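Local atomic coordinates of probable ribosomal RNA small subunit methyltransferase (Thermus thermophilus, PDB entry 3DMF), a protein that binds S-adenosylmethionine and probably transfers its methyl group to a base of small-subunit ribosomal RNA. Residues 237-242 with 301-306. Numbering follows the deposited sequence.
Sequences VLDLGA and IIVTNP. With SAM (S-adenosylmethionine), chain H.
Leu238 and Leu240 hydrogen-bond through their backbones to Ile301 and Val303, as neighbouring parallel strands, their axes 18° apart. Three backbone bonds hold them: Leu238 N to Ile301 O, Val303 N to Leu238 O (2.9 Å) and Leu240 N to Val303 O. Where the strands diverge, the pairing passes to a side chain and a water. Thr304, with OG1 anti to its own N (chi1 -173°), donates to Leu240 O at 2.9 Å, tilted 25° from the carbonyl plane. Water 1 lies 2.8 Å from both Leu240 O and Asp239 OD1 and accepts from Asn305 N (3.0 Å); Asp239 OD2 is hydrogen-bonded to Thr248 OG1. A valine in place of Thr304 would probably leave Leu240 O to rely on the water, without the hydroxyl's bond, and the strand ends less firmly tied.

Among the apolar contacts, Ile302 CG2 meets Leu240 CD1 at 3.7 Å on one sheet face; on the other, Val237 CG2 lies 3.9 Å from Ile301 CB.

Beyond the strands lies the cofactor: Gly241 O accepts from SAM N (2.8 Å), and Asn305 O lies 3.2 Å from the methyl carbon CE. Asn305-Pro306 belongs to the NPPF motif of N6- and N2-specific methyltransferases; Ser216 holds Asn305 ND2. These are central strands of the Rossmann-like sheet, flanked by 257-262 and 334-340; helix 317-329 packs on Leu240 and Ile302, helix 214-227 on Ile301 and Val303.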
loop_
_atom_site.group_PDB
_atom_site.type_symbol
_atom_site.label_atom_id
_atom_site.label_comp_id
_atom_site.label_asym_id
_atom_site.label_seq_id
_atom_site.Cartn_x
_atom_site.Cartn_y
_atom_site.Cartn_z
ATOM N N VAL A 237 -9.304 -10.831 16.895
ATOM C CA VAL A 237 -9.399 -9.489 16.325
ATOM C C VAL A 237 -8.851 -9.480 14.905
ATOM O O VAL A 237 -7.812 -10.059 14.657
ATOM C CB VAL A 237 -8.595 -8.466 17.177
ATOM C CG1 VAL A 237 -8.545 -7.062 16.516
ATOM C CG2 VAL A 237 -9.166 -8.383 18.591
ATOM N N LEU A 238 -9.558 -8.814 13.994
ATOM C CA LEU A 238 -9.039 -8.518 12.657
ATOM C C LEU A 238 -8.799 -7.017 12.545
ATOM O O LEU A 238 -9.696 -6.222 12.854
ATOM C CB LEU A 238 -10.019 -8.940 11.573
ATOM C CG LEU A 238 -9.567 -8.766 10.103
ATOM C CD1 LEU A 238 -8.274 -9.584 9.798
ATOM C CD2 LEU A 238 -10.723 -9.189 9.185
ATOM N N ASP A 239 -7.583 -6.650 12.137
ATOM C CA ASP A 239 -7.187 -5.240 11.944
ATOM C C ASP A 239 -7.083 -5.043 10.439
ATOM O O ASP A 239 -6.161 -5.571 9.800
ATOM C CB ASP A 239 -5.839 -4.973 12.650
ATOM C CG ASP A 239 -5.336 -3.553 12.500
ATOM O OD1 ASP A 239 -5.976 -2.755 11.795
ATOM O OD2 ASP A 239 -4.272 -3.242 13.100
ATOM N N LEU A 240 -8.066 -4.350 9.875
ATOM C CA LEU A 240 -8.112 -4.137 8.418
ATOM C C LEU A 240 -7.234 -2.955 8.033
ATOM O O LEU A 240 -7.516 -1.806 8.394
ATOM C CB LEU A 240 -9.564 -3.876 7.960
ATOM C CG LEU A 240 -10.533 -5.057 8.048
ATOM C CD1 LEU A 240 -11.966 -4.555 7.944
ATOM C CD2 LEU A 240 -10.251 -6.088 6.951
ATOM N N GLY A 241 -6.158 -3.238 7.302
ATOM C CA GLY A 241 -5.210 -2.206 6.918
ATOM C C GLY A 241 -4.285 -1.905 8.080
ATOM O O GLY A 241 -4.257 -0.779 8.584
ATOM N N ALA A 242 -3.524 -2.918 8.497
ATOM C CA ALA A 242 -2.807 -2.873 9.797
ATOM C C ALA A 242 -1.614 -1.913 9.826
ATOM O O ALA A 242 -1.171 -1.508 10.908
ATOM C CB ALA A 242 -2.349 -4.293 10.220
ATOM N N ILE A 301 -13.905 -9.118 17.209
ATOM C CA ILE A 301 -13.742 -7.670 17.119
ATOM C C ILE A 301 -13.042 -7.385 15.803
ATOM O O ILE A 301 -12.085 -8.068 15.464
ATOM C CB ILE A 301 -12.876 -7.119 18.281
ATOM C CG1 ILE A 301 -13.507 -7.499 19.637
ATOM C CG2 ILE A 301 -12.730 -5.605 18.194
ATOM C CD1 ILE A 301 -12.610 -7.252 20.848
ATOM N N ILE A 302 -13.524 -6.385 15.067
ATOM C CA ILE A 302 -12.796 -5.903 13.883
ATOM C C ILE A 302 -12.553 -4.410 14.038
ATOM O O ILE A 302 -13.451 -3.694 14.458
ATOM C CB ILE A 302 -13.532 -6.290 12.565
ATOM C CG1 ILE A 302 -13.609 -7.824 12.471
ATOM C CG2 ILE A 302 -12.816 -5.694 11.334
ATOM C CD1 ILE A 302 -14.334 -8.367 11.235
ATOM N N VAL A 303 -11.322 -3.964 13.762
ATOM C CA VAL A 303 -10.945 -2.551 13.900
ATOM C C VAL A 303 -10.341 -2.058 12.612
ATOM O O VAL A 303 -9.709 -2.835 11.897
ATOM C CB VAL A 303 -9.931 -2.293 15.069
ATOM C CG1 VAL A 303 -10.544 -2.654 16.404
ATOM C CG2 VAL A 303 -8.608 -3.016 14.837
ATOM N N THR A 304 -10.528 -0.774 12.323
ATOM C CA THR A 304 -9.895 -0.189 11.149
ATOM C C THR A 304 -9.783 1.322 11.209
ATOM O O THR A 304 -10.724 2.009 11.614
ATOM C CB THR A 304 -10.609 -0.624 9.828
ATOM O OG1 THR A 304 -9.852 -0.158 8.699
ATOM C CG2 THR A 304 -12.070 -0.086 9.718
ATOM N N ASN A 305 -8.600 1.802 10.830
ATOM C CA ASN A 305 -8.414 3.174 10.354
ATOM C C ASN A 305 -8.239 3.046 8.827
ATOM O O ASN A 305 -7.132 2.763 8.359
ATOM C CB ASN A 305 -7.192 3.824 11.017
ATOM C CG ASN A 305 -7.004 5.248 10.588
ATOM O OD1 ASN A 305 -7.702 5.722 9.689
ATOM N ND2 ASN A 305 -6.071 5.958 11.226
ATOM N N PRO A 306 -9.329 3.184 8.046
ATOM C CA PRO A 306 -9.244 2.894 6.607
ATOM C C PRO A 306 -8.473 3.947 5.839
ATOM O O PRO A 306 -8.347 5.088 6.308
ATOM C CB PRO A 306 -10.724 2.869 6.145
ATOM C CG PRO A 306 -11.529 2.907 7.348
ATOM C CD PRO A 306 -10.700 3.547 8.442
HETATM N N SAM H . -3.870 0.622 11.003
HETATM C CA SAM H . -2.703 1.527 10.750
HETATM C C SAM H . -2.767 2.722 11.695
HETATM O O SAM H . -3.825 2.936 12.277
HETATM O OXT SAM H . -1.788 3.441 11.831
HETATM C CB SAM H . -2.662 2.060 9.316
HETATM C CG SAM H . -3.909 2.850 8.891
HETATM S SD SAM H . -3.771 3.600 7.240
HETATM C CE SAM H . -4.989 4.940 7.357
HETATM C "C5'" SAM H . -4.693 2.457 6.176
HETATM C "C4'" SAM H . -3.894 1.203 5.806
HETATM O "O4'" SAM H . -4.694 0.493 4.855
HETATM C "C3'" SAM H . -2.508 1.463 5.185
HETATM O "O3'" SAM H . -1.528 0.782 5.915
HETATM C "C2'" SAM H . -2.691 0.907 3.769
HETATM O "O2'" SAM H . -1.500 0.460 3.114
HETATM C "C1'" SAM H . -3.758 -0.147 4.009
HETATM N N9 SAM H . -4.426 -0.585 2.774
HETATM C C8 SAM H . -4.674 0.123 1.619
HETATM N N7 SAM H . -5.322 -0.698 0.742
HETATM C C5 SAM H . -5.465 -1.914 1.329
HETATM C C6 SAM H . -6.012 -3.122 0.900
HETATM N N6 SAM H . -6.518 -3.318 -0.321
HETATM N N1 SAM H . -6.000 -4.172 1.788
HETATM C C2 SAM H . -5.447 -4.091 3.038
HETATM N N3 SAM H . -4.863 -2.911 3.479
HETATM C C4 SAM H . -4.908 -1.849 2.607
HETATM O O HOH W 1 -6.483 -0.261 10.519
#